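PDB 4F3V: ESX-1 secretion system protein EccA1 from Mycobacterium tuberculosis, which belongs to the ESX-1 type VII secretion system, and whose ATPase activity may power export of virulence factors such as EsxA and EsxB. Local coordinates for residues 4-7 and 8-12; 100-103 and 104-108; 143-147 and 148-152; 210-213 and 214-218. One frame throughout, in Å; residues are numbered along the deposited sequence.

Interaction 1 (4-7 and 8-12)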
loop_
_atom_site.group_PDB
_atom_site.type_symbol
_atom_site.label_atom_id
_atom_site.label_comp_id
_atom_site.label_asym_id
_atom_site.label_seq_id
_atom_site.Cartn_x
_atom_site.Cartn_y
_atom_site.Cartn_z
ATOM N N THR A 4 3.964 29.178 -19.555
ATOM C CA THR A 4 2.894 28.971 -18.574
ATOM C C THR A 4 1.543 28.760 -19.250
ATOM O O THR A 4 0.804 27.827 -18.920
ATOM C CB THR A 4 2.746 30.175 -17.633
ATOM O OG1 THR A 4 4.035 30.537 -17.128
ATOM C CG2 THR A 4 1.810 29.851 -16.486
ATOM N N ASP A 5 1.224 29.648 -20.184
ATOM C CA ASP A 5 -0.004 29.523 -20.955
ATOM C C ASP A 5 -0.034 28.204 -21.705
ATOM O O ASP A 5 -1.052 27.525 -21.697
ATOM C CB ASP A 5 -0.164 30.684 -21.930
ATOM C CG ASP A 5 -0.365 32.015 -21.226
ATOM O OD1 ASP A 5 -0.530 32.026 -19.990
ATOM O OD2 ASP A 5 -0.363 33.054 -21.915
ATOM N N ARG A 6 1.080 27.828 -22.321
ATOM C CA ARG A 6 1.137 26.577 -23.061
ATOM C C ARG A 6 0.857 25.349 -22.173
ATOM O O ARG A 6 0.075 24.477 -22.540
ATOM C CB ARG A 6 2.492 26.417 -23.741
ATOM C CG ARG A 6 2.518 25.294 -24.771
ATOM C CD ARG A 6 3.793 25.235 -25.617
ATOM N NE ARG A 6 3.912 23.905 -26.243
ATOM C CZ ARG A 6 4.708 22.916 -25.816
ATOM N NH1 ARG A 6 5.544 23.083 -24.785
ATOM N NH2 ARG A 6 4.683 21.745 -26.447
ATOM N N LEU A 7 1.497 25.289 -21.011
ATOM C CA LEU A 7 1.343 24.160 -20.085
ATOM C C LEU A 7 -0.077 24.081 -19.520
ATOM O O LEU A 7 -0.623 22.990 -19.359
ATOM C CB LEU A 7 2.371 24.244 -18.939
ATOM C CG LEU A 7 3.854 24.201 -19.322
ATOM C CD1 LEU A 7 4.702 24.056 -18.045
ATOM C CD2 LEU A 7 4.162 23.108 -20.325
ATOM N N ALA A 8 -0.648 25.240 -19.214
ATOM C CA ALA A 8 -2.052 25.348 -18.798
ATOM C C ALA A 8 -2.980 24.681 -19.809
ATOM O O ALA A 8 -3.822 23.861 -19.466
ATOM C CB ALA A 8 -2.461 26.819 -18.660
ATOM N N SER A 9 -2.830 25.098 -21.057
ATOM C CA SER A 9 -3.710 24.630 -22.082
ATOM C C SER A 9 -3.458 23.103 -22.343
ATOM O O SER A 9 -4.391 22.364 -22.567
ATOM C CB SER A 9 -3.607 25.541 -23.306
ATOM O OG SER A 9 -2.559 25.154 -24.136
ATOM N N LEU A 10 -2.211 22.630 -22.248
ATOM C CA LEU A 10 -1.929 21.187 -22.356
ATOM C C LEU A 10 -2.592 20.409 -21.211
ATOM O O LEU A 10 -3.160 19.339 -21.432
ATOM C CB LEU A 10 -0.419 20.903 -22.341
ATOM C CG LEU A 10 0.417 21.246 -23.582
ATOM C CD1 LEU A 10 1.888 21.031 -23.227
ATOM C CD2 LEU A 10 0.036 20.441 -24.791
ATOM N N PHE A 11 -2.560 20.968 -20.005
ATOM C CA PHE A 11 -3.195 20.317 -18.870
ATOM C C PHE A 11 -4.712 20.210 -19.021
ATOM O O PHE A 11 -5.317 19.154 -18.805
ATOM C CB PHE A 11 -2.866 21.068 -17.550
ATOM C CG PHE A 11 -3.313 20.322 -16.341
ATOM C CD1 PHE A 11 -2.518 19.380 -15.784
ATOM C CD2 PHE A 11 -4.592 20.504 -15.837
ATOM C CE1 PHE A 11 -2.956 18.650 -14.680
ATOM C CE2 PHE A 11 -5.049 19.781 -14.749
ATOM C CZ PHE A 11 -4.231 18.845 -14.173
ATOM N N GLU A 12 -5.339 21.332 -19.365
ATOM C CA GLU A 12 -6.755 21.367 -19.596
ATOM C C GLU A 12 -7.154 20.343 -20.682
ATOM O O GLU A 12 -8.092 19.560 -20.508
ATOM C CB GLU A 12 -7.092 22.776 -19.985
ATOM C CG GLU A 12 -8.521 23.033 -20.287
ATOM C CD GLU A 12 -8.721 24.475 -20.529
ATOM O OE1 GLU A 12 -7.777 25.165 -21.002
ATOM O OE2 GLU A 12 -9.815 24.907 -20.209
#

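Interaction 2 (100-103 and 104-108)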
loop_
_atom_site.group_PDB
_atom_site.type_symbol
_atom_site.label_atom_id
_atom_site.label_comp_id
_atom_site.label_asym_id
_atom_site.label_seq_id
_atom_site.Cartn_x
_atom_site.Cartn_y
_atom_site.Cartn_z
ATOM N N SER A 100 -5.325 15.450 -2.169
ATOM C CA SER A 100 -4.496 16.360 -1.383
ATOM C C SER A 100 -3.092 15.760 -1.309
ATOM O O SER A 100 -2.893 14.601 -1.663
ATOM C CB SER A 100 -5.066 16.464 0.019
ATOM O OG SER A 100 -4.896 15.239 0.695
ATOM N N PRO A 101 -2.110 16.527 -0.829
ATOM C CA PRO A 101 -0.743 15.985 -0.705
ATOM C C PRO A 101 -0.623 14.777 0.223
ATOM O O PRO A 101 0.294 13.946 0.046
ATOM C CB PRO A 101 0.047 17.180 -0.177
ATOM C CG PRO A 101 -0.674 18.355 -0.742
ATOM C CD PRO A 101 -2.133 17.969 -0.576
ATOM N N LEU A 102 -1.545 14.624 1.169
ATOM C CA LEU A 102 -1.552 13.432 2.022
ATOM C C LEU A 102 -1.533 12.153 1.182
ATOM O O LEU A 102 -0.742 11.242 1.445
ATOM C CB LEU A 102 -2.785 13.420 2.923
ATOM C CG LEU A 102 -2.877 12.227 3.899
ATOM C CD1 LEU A 102 -1.637 12.156 4.788
ATOM C CD2 LEU A 102 -4.116 12.387 4.767
ATOM N N ALA A 103 -2.407 12.075 0.176
ATOM C CA ALA A 103 -2.465 10.893 -0.701
ATOM C C ALA A 103 -1.121 10.598 -1.371
ATOM O O ALA A 103 -0.710 9.434 -1.497
ATOM C CB ALA A 103 -3.543 11.050 -1.765
ATOM N N ILE A 104 -0.439 11.658 -1.802
ATOM C CA ILE A 104 0.834 11.490 -2.483
ATOM C C ILE A 104 1.850 10.907 -1.506
ATOM O O ILE A 104 2.622 9.998 -1.875
ATOM C CB ILE A 104 1.398 12.807 -3.034
ATOM C CG1 ILE A 104 0.379 13.519 -3.952
ATOM C CG2 ILE A 104 2.714 12.543 -3.765
ATOM C CD1 ILE A 104 0.854 14.895 -4.367
ATOM N N THR A 105 1.834 11.419 -0.268
ATOM C CA THR A 105 2.716 10.939 0.803
ATOM C C THR A 105 2.528 9.447 1.035
ATOM O O THR A 105 3.506 8.676 1.105
ATOM C CB THR A 105 2.412 11.648 2.145
ATOM O OG1 THR A 105 2.504 13.067 2.016
ATOM C CG2 THR A 105 3.347 11.176 3.276
ATOM N N MET A 106 1.269 9.049 1.132
ATOM C CA MET A 106 0.933 7.655 1.397
ATOM C C MET A 106 1.340 6.747 0.235
ATOM O O MET A 106 1.970 5.706 0.438
ATOM C CB MET A 106 -0.557 7.507 1.669
ATOM C CG MET A 106 -1.014 8.193 2.941
ATOM S SD MET A 106 -2.815 8.296 3.002
ATOM C CE MET A 106 -3.168 6.665 3.615
ATOM N N GLY A 107 0.998 7.150 -0.980
ATOM C CA GLY A 107 1.413 6.423 -2.156
ATOM C C GLY A 107 2.922 6.297 -2.277
ATOM O O GLY A 107 3.444 5.231 -2.630
ATOM N N PHE A 108 3.634 7.389 -2.031
ATOM C CA PHE A 108 5.098 7.383 -2.143
ATOM C C PHE A 108 5.703 6.437 -1.091
ATOM O O PHE A 108 6.580 5.632 -1.398
ATOM C CB PHE A 108 5.643 8.791 -1.949
ATOM C CG PHE A 108 7.143 8.869 -1.913
ATOM C CD1 PHE A 108 7.886 8.661 -3.058
ATOM C CD2 PHE A 108 7.804 9.172 -0.743
ATOM C CE1 PHE A 108 9.270 8.743 -3.039
ATOM C CE2 PHE A 108 9.183 9.263 -0.723
ATOM C CZ PHE A 108 9.925 9.055 -1.872
#

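Interaction 3 (143-147 and 148-152). With SO4 (sulfate ion), chain F.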
loop_
_atom_site.group_PDB
_atom_site.type_symbol
_atom_site.label_atom_id
_atom_site.label_comp_id
_atom_site.label_asym_id
_atom_site.label_seq_id
_atom_site.Cartn_x
_atom_site.Cartn_y
_atom_site.Cartn_z
ATOM N N VAL A 143 2.343 -0.796 6.839
ATOM C CA VAL A 143 2.774 -1.204 5.508
ATOM C C VAL A 143 4.309 -1.242 5.387
ATOM O O VAL A 143 4.870 -2.218 4.909
ATOM C CB VAL A 143 2.176 -0.302 4.384
ATOM C CG1 VAL A 143 2.903 -0.534 3.078
ATOM C CG2 VAL A 143 0.662 -0.525 4.221
ATOM N N VAL A 144 4.979 -0.176 5.828
ATOM C CA VAL A 144 6.421 -0.074 5.736
ATOM C C VAL A 144 7.117 -1.122 6.617
ATOM O O VAL A 144 8.027 -1.858 6.154
ATOM C CB VAL A 144 6.908 1.347 6.093
ATOM C CG1 VAL A 144 8.452 1.454 6.075
ATOM C CG2 VAL A 144 6.265 2.365 5.165
ATOM N N TYR A 145 6.688 -1.203 7.875
ATOM C CA TYR A 145 7.258 -2.167 8.814
ATOM C C TYR A 145 6.987 -3.612 8.325
ATOM O O TYR A 145 7.858 -4.482 8.430
ATOM C CB TYR A 145 6.689 -1.957 10.240
ATOM C CG TYR A 145 7.248 -0.752 10.996
ATOM C CD1 TYR A 145 8.625 -0.486 11.044
ATOM C CD2 TYR A 145 6.408 0.075 11.723
ATOM C CE1 TYR A 145 9.129 0.609 11.729
ATOM C CE2 TYR A 145 6.899 1.151 12.436
ATOM C CZ TYR A 145 8.255 1.404 12.456
ATOM O OH TYR A 145 8.679 2.485 13.156
ATOM N N GLY A 146 5.795 -3.860 7.792
ATOM C CA GLY A 146 5.442 -5.208 7.297
ATOM C C GLY A 146 6.335 -5.614 6.150
ATOM O O GLY A 146 6.774 -6.775 6.068
ATOM N N ALA A 147 6.628 -4.647 5.264
ATOM C CA ALA A 147 7.501 -4.903 4.121
ATOM C C ALA A 147 8.882 -5.385 4.578
ATOM O O ALA A 147 9.476 -6.263 3.949
ATOM C CB ALA A 147 7.613 -3.686 3.203
ATOM N N ALA A 148 9.337 -4.861 5.709
ATOM C CA ALA A 148 10.638 -5.216 6.299
ATOM C C ALA A 148 10.545 -6.360 7.317
ATOM O O ALA A 148 11.515 -6.642 8.060
ATOM C CB ALA A 148 11.250 -3.966 6.973
ATOM N N GLU A 149 9.377 -6.994 7.392
ATOM C CA GLU A 149 9.123 -8.087 8.365
ATOM C C GLU A 149 9.389 -7.679 9.822
ATOM O O GLU A 149 9.813 -8.497 10.669
ATOM C CB GLU A 149 9.923 -9.342 7.998
ATOM C CG GLU A 149 9.592 -9.846 6.597
ATOM C CD GLU A 149 10.400 -11.062 6.151
ATOM O OE1 GLU A 149 10.845 -11.866 6.971
ATOM O OE2 GLU A 149 10.581 -11.221 4.932
ATOM N N ARG A 150 9.064 -6.428 10.133
ATOM C CA ARG A 150 9.191 -5.916 11.478
ATOM C C ARG A 150 7.856 -6.079 12.215
ATOM O O ARG A 150 7.123 -5.110 12.437
ATOM C CB ARG A 150 9.668 -4.470 11.421
ATOM C CG ARG A 150 11.139 -4.393 11.041
ATOM C CD ARG A 150 11.618 -2.953 10.910
ATOM N NE ARG A 150 11.628 -2.232 12.184
ATOM C CZ ARG A 150 12.333 -1.118 12.416
ATOM N NH1 ARG A 150 13.097 -0.573 11.471
ATOM N NH2 ARG A 150 12.286 -0.556 13.611
ATOM N N TRP A 151 7.539 -7.332 12.544
ATOM C CA TRP A 151 6.186 -7.669 12.974
ATOM C C TRP A 151 5.788 -7.059 14.281
ATOM O O TRP A 151 4.643 -6.684 14.433
ATOM C CB TRP A 151 5.991 -9.180 13.008
ATOM C CG TRP A 151 6.340 -9.790 11.672
ATOM C CD1 TRP A 151 7.372 -10.662 11.389
ATOM C CD2 TRP A 151 5.698 -9.523 10.377
ATOM N NE1 TRP A 151 7.395 -10.972 10.045
ATOM C CE2 TRP A 151 6.413 -10.324 9.387
ATOM C CE3 TRP A 151 4.606 -8.779 9.972
ATOM C CZ2 TRP A 151 6.057 -10.328 8.040
ATOM C CZ3 TRP A 151 4.267 -8.771 8.624
ATOM C CH2 TRP A 151 4.965 -9.552 7.674
ATOM N N THR A 152 6.706 -6.947 15.229
ATOM C CA THR A 152 6.375 -6.303 16.495
ATOM C C THR A 152 6.100 -4.786 16.299
ATOM O O THR A 152 5.242 -4.235 16.964
ATOM C CB THR A 152 7.481 -6.527 17.535
ATOM O OG1 THR A 152 8.746 -6.189 16.944
ATOM C CG2 THR A 152 7.525 -8.004 17.952
HETATM S S SO4 F . 14.523 2.102 13.235
HETATM O O1 SO4 F . 14.783 1.472 14.556
HETATM O O2 SO4 F . 15.087 1.231 12.185
HETATM O O3 SO4 F . 13.050 2.326 13.079
HETATM O O4 SO4 F . 15.210 3.407 13.150
HETATM O O HOH W 1 9.565 -9.466 3.135
#

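Interaction 4 (210-213 and 214-218)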
loop_
_atom_site.group_PDB
_atom_site.type_symbol
_atom_site.label_atom_id
_atom_site.label_comp_id
_atom_site.label_asym_id
_atom_site.label_seq_id
_atom_site.Cartn_x
_atom_site.Cartn_y
_atom_site.Cartn_z
ATOM N N ILE A 210 -5.517 -12.925 4.072
ATOM C CA ILE A 210 -6.335 -13.533 5.111
ATOM C C ILE A 210 -6.313 -15.072 4.944
ATOM O O ILE A 210 -5.982 -15.803 5.890
ATOM C CB ILE A 210 -7.787 -13.005 5.097
ATOM C CG1 ILE A 210 -7.838 -11.554 5.600
ATOM C CG2 ILE A 210 -8.667 -13.885 5.987
ATOM C CD1 ILE A 210 -9.192 -10.877 5.409
ATOM N N ALA A 211 -6.639 -15.563 3.747
ATOM C CA ALA A 211 -6.717 -17.026 3.526
ATOM C C ALA A 211 -5.339 -17.690 3.611
ATOM O O ALA A 211 -5.190 -18.734 4.219
ATOM C CB ALA A 211 -7.381 -17.334 2.186
ATOM N N TRP A 212 -4.331 -17.052 3.019
ATOM C CA TRP A 212 -2.974 -17.579 3.048
ATOM C C TRP A 212 -2.446 -17.757 4.436
ATOM O O TRP A 212 -1.932 -18.808 4.785
ATOM C CB TRP A 212 -2.024 -16.668 2.272
ATOM C CG TRP A 212 -0.599 -17.116 2.335
ATOM C CD1 TRP A 212 0.446 -16.556 3.081
ATOM C CD2 TRP A 212 0.007 -18.214 1.585
ATOM N NE1 TRP A 212 1.613 -17.237 2.868
ATOM C CE2 TRP A 212 1.419 -18.245 1.970
ATOM C CE3 TRP A 212 -0.467 -19.153 0.661
ATOM C CZ2 TRP A 212 2.299 -19.190 1.447
ATOM C CZ3 TRP A 212 0.426 -20.093 0.142
ATOM C CH2 TRP A 212 1.780 -20.119 0.535
ATOM N N TYR A 213 -2.567 -16.726 5.254
ATOM C CA TYR A 213 -2.031 -16.792 6.607
ATOM C C TYR A 213 -2.874 -17.668 7.530
ATOM O O TYR A 213 -2.323 -18.319 8.426
ATOM C CB TYR A 213 -1.766 -15.380 7.164
ATOM C CG TYR A 213 -0.485 -14.791 6.600
ATOM C CD1 TYR A 213 0.765 -15.231 7.047
ATOM C CD2 TYR A 213 -0.507 -13.831 5.611
ATOM C CE1 TYR A 213 1.956 -14.719 6.525
ATOM C CE2 TYR A 213 0.675 -13.311 5.080
ATOM C CZ TYR A 213 1.896 -13.750 5.547
ATOM O OH TYR A 213 3.060 -13.234 5.024
ATOM N N LEU A 214 -4.191 -17.713 7.313
ATOM C CA LEU A 214 -5.016 -18.707 8.023
ATOM C C LEU A 214 -4.532 -20.103 7.671
ATOM O O LEU A 214 -4.395 -20.943 8.560
ATOM C CB LEU A 214 -6.514 -18.584 7.698
ATOM C CG LEU A 214 -7.340 -17.485 8.398
ATOM C CD1 LEU A 214 -8.718 -17.310 7.726
ATOM C CD2 LEU A 214 -7.499 -17.825 9.891
ATOM N N ALA A 215 -4.295 -20.370 6.380
ATOM C CA ALA A 215 -3.858 -21.713 5.941
ATOM C C ALA A 215 -2.533 -22.058 6.569
ATOM O O ALA A 215 -2.340 -23.177 7.083
ATOM C CB ALA A 215 -3.770 -21.815 4.420
ATOM N N MET A 216 -1.604 -21.110 6.540
ATOM C CA MET A 216 -0.285 -21.334 7.144
ATOM C C MET A 216 -0.382 -21.564 8.655
ATOM O O MET A 216 0.289 -22.449 9.189
ATOM C CB MET A 216 0.661 -20.171 6.835
ATOM C CG MET A 216 1.129 -20.111 5.386
ATOM S SD MET A 216 1.984 -21.589 4.789
ATOM C CE MET A 216 0.833 -22.267 3.604
ATOM N N ALA A 217 -1.213 -20.783 9.347
ATOM C CA ALA A 217 -1.409 -21.007 10.781
ATOM C C ALA A 217 -1.966 -22.406 11.062
ATOM O O ALA A 217 -1.509 -23.088 11.992
ATOM C CB ALA A 217 -2.310 -19.961 11.397
ATOM N N ARG A 218 -2.977 -22.816 10.290
ATOM C CA ARG A 218 -3.567 -24.134 10.493
ATOM C C ARG A 218 -2.570 -25.240 10.255
ATOM O O ARG A 218 -2.501 -26.216 11.026
ATOM C CB ARG A 218 -4.775 -24.346 9.584
ATOM C CG ARG A 218 -5.931 -23.426 9.893
ATOM C CD ARG A 218 -6.608 -23.806 11.185
ATOM N NE ARG A 218 -7.641 -22.832 11.468
ATOM C CZ ARG A 218 -8.289 -22.716 12.621
ATOM N NH1 ARG A 218 -8.016 -23.503 13.648
ATOM N NH2 ARG A 218 -9.226 -21.790 12.735
#

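Interaction 1 (4-7 and 8-12)
Arg6 swings its CG anti to the backbone N (chi1 -167°) and keeps the chain extended through chi3, which carries the guanidinium out from the helix, where Leu10, one turn on, reaches it. Leu10 instead sets its CG anti to its own carbonyl carbon (chi1 -73°), and its CD1 comes to lie over the centre of one face of the Arg6 guanidinium, with CD1 4.3 Å from Arg6 CZ. The charged group thus rests a flat face on a methyl while Arg6 NH2 makes a salt bridge to Glu31 and Tyr35 provides a cation-pi partner. A second methyl touches the same branch, Leu7 CD2 standing 4.2 Å from Leu10 CD1. Beneath these side chains runs the regular backbone pattern, in which Leu10 N donates to Arg6 O at 3.0 Å and Phe11 N to Leu7 O at 2.9 Å. Ser9 OG also comes within 3.2 Å of Arg6 O, though whether its hydrogen goes there is not settled. Leu10 and Phe11 continue outward onto Ile32 of helix 22-35. These i to i+3 and i to i+4 pairings are typical of an alpha helix, here the N-terminal helix 2-17 of the EccA1 N-terminal domain, a member of the tetratricopeptide-repeat clan.

Interaction 2 (100-103 and 104-108)
Thr105 reaches back one turn to Pro101, and both of its donors converge on the same carbonyl oxygen. The amide Thr105 N approaches Pro101 O at 3.0 Å, nearly along the C=O axis, whereas the hydroxyl Thr105 OG1 donates to Pro101 O at 3.1 Å from above the carbonyl plane, 42° out of it. The hydroxyl can do so because OG1 sits anti to the carbonyl carbon of its own residue (chi1 -56°), a position that tips it back toward the preceding turn. Further round the helix Leu102 and Met106 meet: the branch carbon Leu102 CG lies 4.0 Å from Met106 SD, and the two side chains cross obliquely. Met106 SD is brought there by a first torsion that lays CG against Leu102 O (3.4 Å), after which the bend at chi3 turns the terminal methyl aside. Farther out, both side chains lean on Leu136 of helix 134-147, while Ile104 packs on Trp61 of helix 54-62 and on Ile44 of helix 40-48. In this first turn of helix 101-115, then, a single carbonyl oxygen is gripped by two bonds from one threonine, so the hydroxyl spends its proton within its own helix, and the neighbouring sulfur contact is apolar in kind.

Interaction 3 (143-147 and 148-152)
The guanidinium of Arg150 has the ring of Tyr145 over one face and a sulfate ion at its edge. Tyr145 CE1 lies above the centre of the guanidinium, 3.7 Å from Arg150 CZ, but the two planes are 50° apart, so the groups meet at a slant and do not stack flat. The bend at chi3 (67°) turns the end of the Arg150 chain across the tyrosine, with Arg150 NE 3.7 Å from Tyr145 CD1. In the guanidinium plane the sulfate, probably from the crystallisation liquor, takes a bond from Arg150 NH1 to O2 at 2.8 Å and one from NH2 to O3 at 3.0 Å. Arg150 NE forms a salt bridge with Asp153, and Trp269 adds a cation-pi contact. The indole of Trp151 has Glu149 CA over one face, offset toward the rim, and its CH2 approaches Gly146 O to 3.7 Å.

Arg150 and Trp151 follow a Schellman motif that ends helix 134-147. Arg150 N donates to Tyr145 O at 2.9 Å and Glu149 N to Gly146 O at 2.9 Å, with Glu149 in the left-handed region (phi 56°) as the C-prime residue. Arg150, the N-cap residue of helix 151-158, therefore couples a helix ending to the start of the next. With an aspartate and a bound anion both as partners, its positive charge is probably well stabilised, and the sulfate marks a spot where this arginine can receive an anion.

Interaction 4 (210-213 and 214-218)
A Met-aromatic contact one turn apart on helix 207-221, within this helical domain of the tetratricopeptide-repeat clan, joins Trp212 and Met216. Met216 spreads over one face of the indole. Its CG stands above the rim, 3.9 Å from Trp212 NE1, and its terminal methyl CE hangs over the six-membered ring, 4.0 Å from the centroid and 16° off the normal, as a CH-pi contact. The sulfur between them is oblique to that ring, SD lying 4.6 Å from its centroid. Bends at chi2 and chi3 fold the methionine back across the indole, which Trp212 extends by holding CG anti to its backbone N (chi1 177°). The adjacent Tyr213 ring receives Trp212 CD1 over the centre of one face, so the indole meets a phenol at one end and a thioether on its own face. Lys242 adds a cation-pi partner, and Leu254 touches both Tyr213 and Met216. Elsewhere on the helix, Ile210 and Leu214 lie side by side, and Leu214 continues onto Leu230 of helix 224-237. Tyr213 reaches Val179 of helix 167-183, so the helix has helix 224-237 and helix 167-183 as neighbours. Within the aliphatic pair, the touching atoms are Ile210 CG2 and Leu214 CD1, 3.8 Å apart.

The four contacts follow one another in series along the chain, and all are short-range pairings that punctuate an elongated helical domain. Interaction 1 and interaction 4 are the most distant pair, with centres 52 Å apart on opposite sides of the chain's centre. Interactions 2 and 3 lie nearer the middle; their centres are 20 Å apart and their nearest atoms about 7 Å, and helix 134-147 connects them, since its Leu136 packs on side chains of interaction 2 while the last turn of that helix belongs to interaction 3. A samarium ion lies about 9 Å from Gly107 and about 10 Å from the Ala147 side chain. Interactions 3 and 4 come within about 5 Å without touching, and Val179 of helix 167-183 contacts both Trp151 and Tyr213.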